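Glycerophosphoryl diester phosphodiesterase (Agrobacterium tumefaciens str. C58, PDB 3KS6) belongs to the glycerophosphoryl diester phosphodiesterase family, adopts a TIM-barrel fold and binds a magnesium ion. Local coordinates at residues A[23-29]-A[94-100]; A[142-146]-A[179-183]; A[183-189]-A[205-211]; A[218-223]-A[240-244]. All coordinates share one frame; numbering follows the deposited sequence. Where two conformers were deposited one is given.

Contact 1: residues A[23-29]-A[94-100]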
loop_
_atom_site.group_PDB
_atom_site.type_symbol
_atom_site.label_atom_id
_atom_site.label_comp_id
_atom_site.label_asym_id
_atom_site.label_seq_id
_atom_site.Cartn_x
_atom_site.Cartn_y
_atom_site.Cartn_z
ATOM N N PHE A 23 -9.598 5.310 -7.305
ATOM C CA PHE A 23 -10.064 4.143 -6.582
ATOM C C PHE A 23 -11.257 3.446 -7.287
ATOM O O PHE A 23 -11.396 2.223 -7.214
ATOM C CB PHE A 23 -10.401 4.492 -5.141
ATOM C CG PHE A 23 -9.206 4.823 -4.290
ATOM C CD1 PHE A 23 -8.197 3.889 -4.093
ATOM C CD2 PHE A 23 -9.118 6.035 -3.611
ATOM C CE1 PHE A 23 -7.108 4.165 -3.305
ATOM C CE2 PHE A 23 -8.017 6.292 -2.806
ATOM C CZ PHE A 23 -7.021 5.343 -2.647
ATOM N N THR A 24 -12.072 4.236 -7.976
ATOM C CA THR A 24 -13.243 3.737 -8.697
ATOM C C THR A 24 -12.772 2.982 -9.925
ATOM O O THR A 24 -13.204 1.848 -10.162
ATOM C CB THR A 24 -14.226 4.912 -9.055
ATOM O OG1 THR A 24 -14.676 5.528 -7.844
ATOM C CG2 THR A 24 -15.475 4.411 -9.798
ATOM N N ALA A 25 -11.843 3.572 -10.667
ATOM C CA ALA A 25 -11.336 2.960 -11.880
ATOM C C ALA A 25 -10.598 1.679 -11.513
ATOM O O ALA A 25 -10.777 0.645 -12.151
ATOM C CB ALA A 25 -10.413 3.935 -12.669
ATOM N N THR A 26 -9.803 1.727 -10.449
ATOM C CA THR A 26 -9.062 0.537 -10.010
ATOM C C THR A 26 -9.972 -0.656 -9.648
ATOM O O THR A 26 -9.659 -1.811 -9.982
ATOM C CB THR A 26 -8.167 0.882 -8.799
ATOM O OG1 THR A 26 -7.077 1.723 -9.246
ATOM C CG2 THR A 26 -7.580 -0.392 -8.204
ATOM N N ALA A 27 -11.099 -0.369 -8.993
ATOM C CA ALA A 27 -12.062 -1.402 -8.575
ATOM C C ALA A 27 -12.578 -2.220 -9.744
ATOM O O ALA A 27 -12.963 -3.391 -9.559
ATOM C CB ALA A 27 -13.227 -0.790 -7.831
ATOM N N ALA A 28 -12.576 -1.615 -10.924
ATOM C CA ALA A 28 -13.043 -2.262 -12.181
ATOM C C ALA A 28 -11.957 -2.910 -13.044
ATOM O O ALA A 28 -12.262 -3.502 -14.099
ATOM C CB ALA A 28 -13.796 -1.210 -13.010
HETATM N N MSE A 29 -10.690 -2.828 -12.627
HETATM C CA MSE A 29 -9.577 -3.384 -13.422
HETATM C C MSE A 29 -9.255 -4.823 -13.111
HETATM O O MSE A 29 -9.553 -5.315 -12.024
HETATM C CB MSE A 29 -8.304 -2.561 -13.234
HETATM C CG MSE A 29 -8.410 -1.215 -13.846
HETATM SE SE MSE A 29 -6.700 -0.255 -13.535
HETATM C CE MSE A 29 -7.524 1.418 -13.547
ATOM N N LEU A 94 -16.807 1.547 -2.407
ATOM C CA LEU A 94 -16.429 1.342 -3.792
ATOM C C LEU A 94 -16.058 -0.117 -4.114
ATOM O O LEU A 94 -16.067 -0.508 -5.284
ATOM C CB LEU A 94 -15.243 2.244 -4.157
ATOM C CG LEU A 94 -15.467 3.746 -4.115
ATOM C CD1 LEU A 94 -14.111 4.437 -4.424
ATOM C CD2 LEU A 94 -16.588 4.145 -5.131
ATOM N N TYR A 95 -15.624 -0.872 -3.109
ATOM C CA TYR A 95 -15.045 -2.207 -3.322
ATOM C C TYR A 95 -15.973 -3.356 -2.904
ATOM O O TYR A 95 -15.615 -4.530 -3.039
ATOM C CB TYR A 95 -13.660 -2.297 -2.646
ATOM C CG TYR A 95 -12.616 -1.589 -3.503
ATOM C CD1 TYR A 95 -12.510 -0.217 -3.498
ATOM C CD2 TYR A 95 -11.792 -2.296 -4.354
ATOM C CE1 TYR A 95 -11.616 0.433 -4.286
ATOM C CE2 TYR A 95 -10.897 -1.662 -5.164
ATOM C CZ TYR A 95 -10.800 -0.293 -5.130
ATOM O OH TYR A 95 -9.902 0.375 -5.938
ATOM N N VAL A 96 -17.173 -3.007 -2.459
ATOM C CA VAL A 96 -18.134 -3.983 -1.928
ATOM C C VAL A 96 -18.357 -5.135 -2.901
ATOM O O VAL A 96 -18.310 -6.305 -2.483
ATOM C CB VAL A 96 -19.507 -3.327 -1.548
ATOM C CG1 VAL A 96 -20.282 -2.908 -2.774
ATOM C CG2 VAL A 96 -20.345 -4.282 -0.707
ATOM N N ASP A 97 -18.544 -4.796 -4.179
ATOM C CA ASP A 97 -18.810 -5.762 -5.233
ATOM C C ASP A 97 -17.644 -6.011 -6.174
ATOM O O ASP A 97 -17.819 -6.663 -7.186
ATOM C CB ASP A 97 -19.976 -5.269 -6.085
ATOM C CG ASP A 97 -21.274 -5.212 -5.320
ATOM O OD1 ASP A 97 -21.498 -6.083 -4.440
ATOM O OD2 ASP A 97 -22.073 -4.296 -5.618
ATOM N N SER A 98 -16.458 -5.497 -5.873
ATOM C CA SER A 98 -15.309 -5.692 -6.731
ATOM C C SER A 98 -14.566 -6.951 -6.342
ATOM O O SER A 98 -14.600 -7.367 -5.166
ATOM C CB SER A 98 -14.369 -4.488 -6.525
ATOM O OG SER A 98 -13.150 -4.720 -7.211
ATOM N N HIS A 99 -13.877 -7.568 -7.299
ATOM C CA HIS A 99 -12.984 -8.698 -6.984
ATOM C C HIS A 99 -11.637 -8.241 -6.419
ATOM O O HIS A 99 -10.893 -9.058 -5.876
ATOM C CB HIS A 99 -12.777 -9.572 -8.238
ATOM C CG HIS A 99 -11.637 -9.149 -9.120
ATOM N ND1 HIS A 99 -11.706 -8.072 -9.980
ATOM C CD2 HIS A 99 -10.398 -9.684 -9.289
ATOM C CE1 HIS A 99 -10.561 -7.961 -10.635
ATOM N NE2 HIS A 99 -9.748 -8.924 -10.234
ATOM N N VAL A 100 -11.345 -6.943 -6.520
ATOM C CA VAL A 100 -10.045 -6.368 -6.057
ATOM C C VAL A 100 -10.060 -6.208 -4.533
ATOM O O VAL A 100 -11.028 -5.705 -3.976
ATOM C CB VAL A 100 -9.821 -5.016 -6.752
ATOM C CG1 VAL A 100 -8.512 -4.309 -6.283
ATOM C CG2 VAL A 100 -9.839 -5.216 -8.278
#

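Contact 2: residues A[142-146]-A[179-183]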
loop_
_atom_site.group_PDB
_atom_site.type_symbol
_atom_site.label_atom_id
_atom_site.label_comp_id
_atom_site.label_asym_id
_atom_site.label_seq_id
_atom_site.Cartn_x
_atom_site.Cartn_y
_atom_site.Cartn_z
ATOM N N LEU A 142 8.221 -1.195 12.239
ATOM C CA LEU A 142 8.151 -2.432 13.005
ATOM C C LEU A 142 7.242 -2.308 14.224
ATOM O O LEU A 142 6.603 -3.286 14.620
ATOM C CB LEU A 142 9.533 -2.898 13.473
ATOM C CG LEU A 142 10.402 -3.557 12.433
ATOM C CD1 LEU A 142 11.722 -3.982 13.145
ATOM C CD2 LEU A 142 9.702 -4.753 11.781
ATOM N N ALA A 143 7.175 -1.134 14.840
ATOM C CA ALA A 143 6.256 -0.953 15.966
ATOM C C ALA A 143 4.843 -1.266 15.525
ATOM O O ALA A 143 4.083 -1.882 16.260
ATOM C CB ALA A 143 6.299 0.527 16.516
ATOM N N SER A 144 4.496 -0.775 14.331
ATOM C CA SER A 144 3.174 -0.974 13.758
ATOM C C SER A 144 2.994 -2.434 13.306
ATOM O O SER A 144 1.912 -2.979 13.426
ATOM C CB SER A 144 2.913 0.012 12.608
ATOM O OG SER A 144 2.967 1.359 13.048
HETATM N N MSE A 145 4.057 -3.072 12.838
HETATM C CA MSE A 145 3.988 -4.491 12.490
HETATM C C MSE A 145 3.718 -5.327 13.738
HETATM O O MSE A 145 2.969 -6.311 13.707
HETATM C CB MSE A 145 5.298 -4.935 11.850
HETATM C CG MSE A 145 5.643 -4.208 10.551
HETATM SE SE MSE A 145 4.391 -4.543 9.087
HETATM C CE MSE A 145 2.912 -3.604 9.470
ATOM N N ASP A 146 4.352 -4.941 14.841
ATOM C CA ASP A 146 4.133 -5.619 16.112
ATOM C C ASP A 146 2.699 -5.462 16.604
ATOM O O ASP A 146 2.095 -6.404 17.106
ATOM C CB ASP A 146 5.168 -5.155 17.170
ATOM C CG ASP A 146 6.569 -5.645 16.871
ATOM O OD1 ASP A 146 6.742 -6.449 15.917
ATOM O OD2 ASP A 146 7.517 -5.236 17.603
ATOM N N ALA A 179 12.486 -12.539 13.564
ATOM C CA ALA A 179 12.392 -12.263 15.004
ATOM C C ALA A 179 11.039 -11.651 15.348
ATOM O O ALA A 179 10.508 -11.833 16.466
ATOM C CB ALA A 179 13.484 -11.347 15.429
ATOM N N HIS A 180 10.480 -10.938 14.388
ATOM C CA HIS A 180 9.171 -10.295 14.551
ATOM C C HIS A 180 7.969 -11.044 13.937
ATOM O O HIS A 180 6.848 -10.484 13.832
ATOM C CB HIS A 180 9.284 -8.922 13.963
ATOM C CG HIS A 180 10.038 -7.976 14.843
ATOM N ND1 HIS A 180 9.393 -7.061 15.654
ATOM C CD2 HIS A 180 11.360 -7.839 15.088
ATOM C CE1 HIS A 180 10.296 -6.370 16.328
ATOM N NE2 HIS A 180 11.497 -6.825 16.009
ATOM N N SER A 181 8.186 -12.296 13.594
ATOM C CA SER A 181 7.133 -13.141 13.003
ATOM C C SER A 181 6.489 -12.514 11.773
ATOM O O SER A 181 5.270 -12.633 11.578
ATOM C CB SER A 181 6.040 -13.498 14.024
ATOM O OG SER A 181 6.591 -14.167 15.131
ATOM N N ILE A 182 7.316 -11.894 10.932
ATOM C CA ILE A 182 6.892 -11.301 9.661
ATOM C C ILE A 182 7.248 -12.334 8.585
ATOM O O ILE A 182 8.371 -12.845 8.567
ATOM C CB ILE A 182 7.600 -9.899 9.424
ATOM C CG1 ILE A 182 7.146 -8.893 10.519
ATOM C CG2 ILE A 182 7.305 -9.337 8.044
ATOM C CD1 ILE A 182 8.037 -7.687 10.665
ATOM N N HIS A 183 6.302 -12.607 7.695
ATOM C CA HIS A 183 6.448 -13.647 6.682
ATOM C C HIS A 183 6.626 -13.124 5.275
ATOM O O HIS A 183 6.798 -13.928 4.360
ATOM C CB HIS A 183 5.240 -14.565 6.733
ATOM C CG HIS A 183 4.978 -15.089 8.105
ATOM N ND1 HIS A 183 5.888 -15.875 8.773
ATOM C CD2 HIS A 183 3.944 -14.896 8.952
ATOM C CE1 HIS A 183 5.413 -16.168 9.969
ATOM N NE2 HIS A 183 4.240 -15.575 10.107
HETATM O O HOH W 1 5.595 -8.081 13.819
#

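Contact 3: residues A[183-189]-A[205-211]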
loop_
_atom_site.group_PDB
_atom_site.type_symbol
_atom_site.label_atom_id
_atom_site.label_comp_id
_atom_site.label_asym_id
_atom_site.label_seq_id
_atom_site.Cartn_x
_atom_site.Cartn_y
_atom_site.Cartn_z
ATOM N N HIS A 183 6.302 -12.607 7.695
ATOM C CA HIS A 183 6.448 -13.647 6.682
ATOM C C HIS A 183 6.626 -13.124 5.275
ATOM O O HIS A 183 6.798 -13.928 4.360
ATOM C CB HIS A 183 5.240 -14.565 6.733
ATOM C CG HIS A 183 4.978 -15.089 8.105
ATOM N ND1 HIS A 183 5.888 -15.875 8.773
ATOM C CD2 HIS A 183 3.944 -14.896 8.952
ATOM C CE1 HIS A 183 5.413 -16.168 9.969
ATOM N NE2 HIS A 183 4.240 -15.575 10.107
ATOM N N GLU A 184 6.637 -11.793 5.109
ATOM C CA GLU A 184 6.784 -11.181 3.812
ATOM C C GLU A 184 7.390 -9.791 3.957
ATOM O O GLU A 184 7.032 -9.069 4.898
ATOM C CB GLU A 184 5.408 -11.030 3.155
ATOM C CG GLU A 184 5.451 -10.406 1.781
ATOM C CD GLU A 184 4.130 -10.412 1.017
ATOM O OE1 GLU A 184 3.155 -11.088 1.416
ATOM O OE2 GLU A 184 4.077 -9.706 -0.017
ATOM N N ILE A 185 8.328 -9.443 3.067
ATOM C CA ILE A 185 8.851 -8.074 2.981
ATOM C C ILE A 185 8.563 -7.514 1.604
ATOM O O ILE A 185 8.372 -8.269 0.628
ATOM C CB ILE A 185 10.383 -7.946 3.315
ATOM C CG1 ILE A 185 11.242 -8.581 2.220
ATOM C CG2 ILE A 185 10.670 -8.571 4.664
ATOM C CD1 ILE A 185 12.765 -8.427 2.397
ATOM N N GLY A 186 8.544 -6.189 1.507
ATOM C CA GLY A 186 8.432 -5.507 0.223
ATOM C C GLY A 186 9.585 -4.524 0.145
ATOM O O GLY A 186 9.786 -3.771 1.084
ATOM N N VAL A 187 10.361 -4.591 -0.936
ATOM C CA VAL A 187 11.461 -3.666 -1.185
ATOM C C VAL A 187 11.168 -2.799 -2.416
ATOM O O VAL A 187 10.420 -3.216 -3.350
ATOM C CB VAL A 187 12.849 -4.428 -1.357
ATOM C CG1 VAL A 187 13.094 -5.406 -0.179
ATOM C CG2 VAL A 187 12.948 -5.192 -2.696
ATOM N N HIS A 188 11.783 -1.599 -2.459
ATOM C CA HIS A 188 11.745 -0.751 -3.656
ATOM C C HIS A 188 12.262 -1.567 -4.841
ATOM O O HIS A 188 13.294 -2.217 -4.741
ATOM C CB HIS A 188 12.640 0.463 -3.468
ATOM C CG HIS A 188 12.433 1.559 -4.472
ATOM N ND1 HIS A 188 12.692 1.416 -5.824
ATOM C CD2 HIS A 188 11.990 2.823 -4.311
ATOM C CE1 HIS A 188 12.396 2.545 -6.448
ATOM N NE2 HIS A 188 11.976 3.417 -5.554
ATOM N N ILE A 189 11.560 -1.510 -5.971
ATOM C CA ILE A 189 11.934 -2.288 -7.157
ATOM C C ILE A 189 13.383 -2.056 -7.570
ATOM O O ILE A 189 14.063 -2.970 -8.015
ATOM C CB ILE A 189 10.947 -1.967 -8.359
ATOM C CG1 ILE A 189 11.181 -2.892 -9.564
ATOM C CG2 ILE A 189 11.006 -0.497 -8.759
ATOM C CD1 ILE A 189 11.174 -4.344 -9.241
ATOM N N LEU A 205 10.668 -16.489 3.609
ATOM C CA LEU A 205 9.885 -15.277 3.508
ATOM C C LEU A 205 9.389 -15.029 2.116
ATOM O O LEU A 205 10.086 -15.358 1.139
ATOM C CB LEU A 205 10.757 -14.076 3.903
ATOM C CG LEU A 205 11.377 -14.015 5.306
ATOM C CD1 LEU A 205 12.271 -12.799 5.383
ATOM C CD2 LEU A 205 10.308 -14.015 6.399
ATOM N N ASP A 206 8.208 -14.432 1.992
ATOM C CA ASP A 206 7.725 -14.045 0.668
ATOM C C ASP A 206 8.397 -12.731 0.270
ATOM O O ASP A 206 8.816 -11.952 1.118
ATOM C CB ASP A 206 6.210 -13.849 0.621
ATOM C CG ASP A 206 5.431 -15.158 0.581
ATOM O OD1 ASP A 206 6.031 -16.207 0.316
ATOM O OD2 ASP A 206 4.209 -15.117 0.826
ATOM N N PHE A 207 8.492 -12.497 -1.033
ATOM C CA PHE A 207 9.248 -11.364 -1.570
ATOM C C PHE A 207 8.450 -10.614 -2.613
ATOM O O PHE A 207 8.104 -11.163 -3.654
ATOM C CB PHE A 207 10.577 -11.848 -2.217
ATOM C CG PHE A 207 11.457 -10.707 -2.750
ATOM C CD1 PHE A 207 12.306 -9.992 -1.892
ATOM C CD2 PHE A 207 11.436 -10.364 -4.086
ATOM C CE1 PHE A 207 13.093 -8.959 -2.360
ATOM C CE2 PHE A 207 12.236 -9.317 -4.573
ATOM C CZ PHE A 207 13.045 -8.605 -3.706
ATOM N N GLY A 208 8.224 -9.334 -2.364
ATOM C CA GLY A 208 7.585 -8.464 -3.321
ATOM C C GLY A 208 8.205 -7.077 -3.392
ATOM O O GLY A 208 9.182 -6.782 -2.691
ATOM N N CYS A 209 7.635 -6.227 -4.241
ATOM C CA CYS A 209 8.210 -4.918 -4.498
ATOM C C CYS A 209 7.206 -3.781 -4.496
ATOM O O CYS A 209 5.969 -3.970 -4.467
ATOM C CB CYS A 209 9.020 -4.919 -5.817
ATOM S SG CYS A 209 10.270 -6.195 -5.906
ATOM N N TRP A 210 7.744 -2.571 -4.476
ATOM C CA TRP A 210 6.955 -1.350 -4.566
ATOM C C TRP A 210 7.733 -0.310 -5.387
ATOM O O TRP A 210 8.918 -0.501 -5.728
ATOM C CB TRP A 210 6.527 -0.811 -3.182
ATOM C CG TRP A 210 7.603 -0.772 -2.151
ATOM C CD1 TRP A 210 7.975 -1.769 -1.350
ATOM C CD2 TRP A 210 8.434 0.357 -1.815
ATOM N NE1 TRP A 210 9.012 -1.364 -0.527
ATOM C CE2 TRP A 210 9.293 -0.052 -0.788
ATOM C CE3 TRP A 210 8.514 1.681 -2.270
ATOM C CZ2 TRP A 210 10.252 0.793 -0.245
ATOM C CZ3 TRP A 210 9.444 2.518 -1.720
ATOM C CH2 TRP A 210 10.305 2.078 -0.716
ATOM N N ALA A 211 7.016 0.710 -5.794
ATOM C CA ALA A 211 7.521 1.828 -6.612
ATOM C C ALA A 211 7.838 1.448 -8.056
ATOM O O ALA A 211 8.708 2.056 -8.668
ATOM C CB ALA A 211 8.736 2.565 -5.939
#

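Contact 4: residues A[218-223]-A[240-244]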
loop_
_atom_site.group_PDB
_atom_site.type_symbol
_atom_site.label_atom_id
_atom_site.label_comp_id
_atom_site.label_asym_id
_atom_site.label_seq_id
_atom_site.Cartn_x
_atom_site.Cartn_y
_atom_site.Cartn_z
ATOM N N ILE A 218 8.353 -2.339 -14.055
ATOM C CA ILE A 218 7.290 -3.318 -14.136
ATOM C C ILE A 218 7.791 -4.619 -14.756
ATOM O O ILE A 218 7.563 -5.692 -14.197
ATOM C CB ILE A 218 6.065 -2.777 -14.913
ATOM C CG1 ILE A 218 5.389 -1.614 -14.156
ATOM C CG2 ILE A 218 5.071 -3.933 -15.210
ATOM C CD1 ILE A 218 4.418 -0.784 -14.989
ATOM N N THR A 219 8.509 -4.524 -15.879
ATOM C CA THR A 219 9.028 -5.724 -16.553
ATOM C C THR A 219 10.070 -6.441 -15.682
ATOM O O THR A 219 10.136 -7.666 -15.643
ATOM C CB THR A 219 9.624 -5.347 -17.944
ATOM O OG1 THR A 219 8.577 -4.870 -18.793
ATOM C CG2 THR A 219 10.319 -6.550 -18.550
ATOM N N LYS A 220 10.862 -5.677 -14.921
ATOM C CA LYS A 220 11.827 -6.298 -14.027
ATOM C C LYS A 220 11.092 -7.134 -12.970
ATOM O O LYS A 220 11.470 -8.269 -12.684
ATOM C CB LYS A 220 12.689 -5.238 -13.365
ATOM C CG LYS A 220 13.589 -5.725 -12.273
ATOM C CD LYS A 220 14.347 -4.533 -11.700
ATOM C CE LYS A 220 15.218 -4.949 -10.557
ATOM N NZ LYS A 220 15.982 -3.766 -10.038
ATOM N N ALA A 221 10.053 -6.556 -12.386
ATOM C CA ALA A 221 9.210 -7.234 -11.381
ATOM C C ALA A 221 8.612 -8.545 -11.942
ATOM O O ALA A 221 8.659 -9.615 -11.301
ATOM C CB ALA A 221 8.084 -6.242 -10.891
ATOM N N LEU A 222 8.066 -8.464 -13.161
ATOM C CA LEU A 222 7.505 -9.638 -13.841
ATOM C C LEU A 222 8.566 -10.681 -14.173
ATOM O O LEU A 222 8.348 -11.857 -13.925
ATOM C CB LEU A 222 6.701 -9.227 -15.080
ATOM C CG LEU A 222 5.466 -8.337 -14.878
ATOM C CD1 LEU A 222 4.989 -7.692 -16.216
ATOM C CD2 LEU A 222 4.303 -9.136 -14.180
ATOM N N ASP A 223 9.712 -10.244 -14.690
ATOM C CA ASP A 223 10.859 -11.117 -14.979
ATOM C C ASP A 223 11.389 -11.777 -13.740
ATOM O O ASP A 223 11.741 -12.933 -13.774
ATOM C CB ASP A 223 12.022 -10.342 -15.637
ATOM C CG ASP A 223 11.764 -10.011 -17.106
ATOM O OD1 ASP A 223 10.792 -10.553 -17.683
ATOM O OD2 ASP A 223 12.538 -9.197 -17.651
ATOM N N LEU A 240 1.406 -5.016 -19.657
ATOM C CA LEU A 240 2.709 -5.676 -19.668
ATOM C C LEU A 240 2.640 -7.086 -19.113
ATOM O O LEU A 240 3.319 -7.991 -19.629
ATOM C CB LEU A 240 3.725 -4.847 -18.867
ATOM C CG LEU A 240 4.246 -3.592 -19.534
ATOM C CD1 LEU A 240 5.145 -2.794 -18.612
ATOM C CD2 LEU A 240 5.011 -4.019 -20.805
ATOM N N ARG A 241 1.824 -7.303 -18.071
ATOM C CA ARG A 241 1.740 -8.646 -17.501
ATOM C C ARG A 241 1.061 -9.606 -18.500
ATOM O O ARG A 241 1.525 -10.719 -18.697
ATOM C CB ARG A 241 0.995 -8.635 -16.154
ATOM C CG ARG A 241 0.930 -9.986 -15.518
ATOM C CD ARG A 241 0.301 -9.987 -14.151
ATOM N NE ARG A 241 -1.107 -9.604 -14.198
ATOM C CZ ARG A 241 -1.897 -9.539 -13.130
ATOM N NH1 ARG A 241 -1.432 -9.836 -11.932
ATOM N NH2 ARG A 241 -3.149 -9.154 -13.251
ATOM N N THR A 242 -0.010 -9.156 -19.139
ATOM C CA THR A 242 -0.693 -9.969 -20.148
ATOM C C THR A 242 0.272 -10.427 -21.265
ATOM O O THR A 242 0.331 -11.604 -21.627
ATOM C CB THR A 242 -1.908 -9.237 -20.698
ATOM O OG1 THR A 242 -2.886 -9.154 -19.663
ATOM C CG2 THR A 242 -2.483 -9.965 -21.919
ATOM N N GLU A 243 1.047 -9.482 -21.760
ATOM C CA GLU A 243 2.081 -9.715 -22.754
ATOM C C GLU A 243 3.146 -10.683 -22.222
ATOM O O GLU A 243 3.536 -11.647 -22.916
ATOM C CB GLU A 243 2.640 -8.333 -23.111
ATOM C CG GLU A 243 3.801 -8.213 -24.055
ATOM C CD GLU A 243 4.307 -6.752 -24.068
ATOM O OE1 GLU A 243 5.462 -6.527 -23.642
ATOM O OE2 GLU A 243 3.519 -5.838 -24.435
ATOM N N HIS A 244 3.567 -10.490 -20.964
ATOM C CA HIS A 244 4.569 -11.364 -20.305
ATOM C C HIS A 244 4.080 -12.836 -20.226
ATOM O O HIS A 244 4.846 -13.790 -20.433
ATOM C CB HIS A 244 4.877 -10.836 -18.890
ATOM C CG HIS A 244 6.189 -11.312 -18.332
ATOM N ND1 HIS A 244 6.322 -12.506 -17.656
ATOM C CD2 HIS A 244 7.421 -10.747 -18.344
ATOM C CE1 HIS A 244 7.584 -12.666 -17.292
ATOM N NE2 HIS A 244 8.273 -11.613 -17.700
#

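Contact 1: residues A[23-29]-A[94-100]
Ala27 lies on the ring of Tyr95 where the end of helix 20-27 meets the end of helix 88-95, two helices on the outside of the TIM barrel. The packed part of the contact is built round this ring. Ala27 CB stands over one face, 3.8 Å from the ring centroid and 20° off the normal, a CH-pi contact, while Thr26 CG2 comes to the ring edge near its plane. The phenol reaches this spot because CG of Tyr95 lies beside its own backbone N (chi1 -78°), and its OH then gives a weak hydrogen bond to Phe23 O, with 2.7 Å between Tyr95 OH and Phe23 O. That carbonyl also accepts the helical bond from Ala27 N. Val34 of strand 33-40 touches Phe23, Thr26 and Tyr95, which places this part against the barrel wall.

Toward solvent the contact thins. Leu94 spreads its two methyls beside Thr24, whose OG1 is 3.6 Å from Leu94 CD2 but bonds to Pro20 O of its own helix. At the other end exposed His99 turns a ring edge to the backbone, with His99 CE1 3.2 Å from Met29 O.

Between these two margins, Ser98 ties the loop to the helix end. A type I turn from Tyr95 to Ser98 brings it there, and its OG, anti to the backbone N (chi1 172°), accepts from Val100 N in an ST turn. The same oxygen donates to a lone pair of Ala27 O, in the carbonyl plane, with Ser98 OG 2.7 Å from Ala27 O.

Contact 2: residues A[142-146]-A[179-183]
A helix C-terminus closed by a Schellman motif supplies one side of this contact: helix 162-179 ends there, with Ser181 at positive phi and the N-H groups of Ser181 and Ile182 turned back to carbonyls of the last helical turn (Ile182 N to Ala177 O). His180 and Ile182, flanking Ser181, both face helix 142-151. The polar link is a His-carboxylate hydrogen bond, His180 ND1 to Asp146 OD1 at 2.7 Å, with an N-H...O angle of 170°. It uses the syn lone pair of OD1, and the acceptor lies in the imidazole plane; carboxylate and ring are only 10° from coplanar. Water 1 donates to the same oxygen and to His180 O, so Asp146 OD1 takes two hydrogen bonds and the loop backbone is linked to it as well.

Over one face of the imidazole sits Leu142 CD1, 4.2 Å from the ring centroid in a CH-pi contact. In the TIM barrel this places the helix that follows strand 135-139 against the turn leading into strand 184-188, with Trp158 of the intervening strand 156-160 touching Leu142, Met145 and Ile182.

The apolar part lies on the Trp158 side. Ile182 CD1 meets the other branch of Leu142, 3.6 Å from Leu142 CD2, and reaches Met145 CB at 4.1 Å.

Contact 3: residues A[183-189]-A[205-211]
Strands 184-188 and 206-210 run parallel, their short axes 36° apart, and hydrogen bonds alternate from Asp206 N to His183 O at one end to Ile189 N to Trp210 O at the other. They are the two strands of a right-handed beta-alpha-beta crossover through helix 194-202, part of the TIM barrel.

Glu184, Asp206, His188 and Trp210 share one face of the sheet, where the paired Gly186 and Gly208 put no side chain. Trp210 holds CG between its backbone N and carbonyl carbon (chi1 46°), which lays the indole back over the neighbouring strand, with His188 N 3.2 Å above its plane. Its NE1 donates to Gly186 O at 3.0 Å, in the indole plane but from above the carbonyl plane. His188 then presents a ring edge to the indole face, planes 64° apart, while Ala211 CB lies over the imidazole, 3.6 Å from its centroid. On the face of Val187, Phe207 and Cys209, Val187 CG2 meets Phe207 CZ at 3.6 Å; just past the strand, Ile189 CD1 packs on Cys209 SG.

At the strand starts, Glu184 OE1 and Asp206 OD2 are 4.2 Å apart, yet both form salt bridges to Lys227. The shared ammonium group probably offsets their repulsion and would favour both carboxylates remaining ionised.

Contact 4: residues A[218-223]-A[240-244]
Two outer helices of the TIM barrel pack side by side here, helix 215-224 against the C-terminal helix 234-249, with an apolar centre and a polar pair at one end. The short segments approach to 10.3 Å between axes and cross at -40°, and Leu222 enters the gap from the first of them.

Its two branches divide the work. Leu222 CD1 rests on the backbone of the opposite helix, 3.6 Å from Arg241 CA, whereas Leu222 CD2 lies against the aliphatic stem of Arg241, 3.7 Å from its CG. Leu240, next to Arg241 in the chain, points back across the interface, and its CD1 touches CG2 of Ile218, one turn before Leu222, at 3.6 Å, the two side chains crossing at about a right angle.

At the far end His244 reaches over to helix 215-224, its CG anti to the backbone N (chi1 -159°). Leu222 CB sits over one face of the imidazole, 3.8 Å from the centroid, a CH-pi contact. In the ring plane His244 NE2 donates to Asp223 OD1 at 2.7 Å, met nearly along the C-O axis; carboxylate and ring are turned 45° to each other. Bond and face contact together probably limit the rotation of the imidazole at this margin, where Asp223 is exposed.

Inward, Phe229 of strand 228-231, the strand between the two helices in sequence, touches Ile218 and Leu222, while the guanidinium of Arg241 continues past the interface to Thr3 O and a salt bridge with Glu32.

How the contacts relate
The four contacts sample different sectors of one barrel. Contacts 2 and 3 are continuous: they share His183, their centres are 14 Å apart, and Ile182 O lies 3.1 Å from Leu205 CD2. Contact 3 passes on to contact 4 through Ile189, whose O is probably hydrogen-bonded to Lys220 NZ at 2.9 Å and whose CD1 packs on Ala221 CB. Contact 1 stands apart, with nearest atoms about 7 Å from contact 4, and lies across the chain's centre from contact 2, centres 29 Å apart. The magnesium ion, at Glu35, Asp37 and Glu105, is about 9 Å from the Phe23 side chain and about 11 Å from that of Met145.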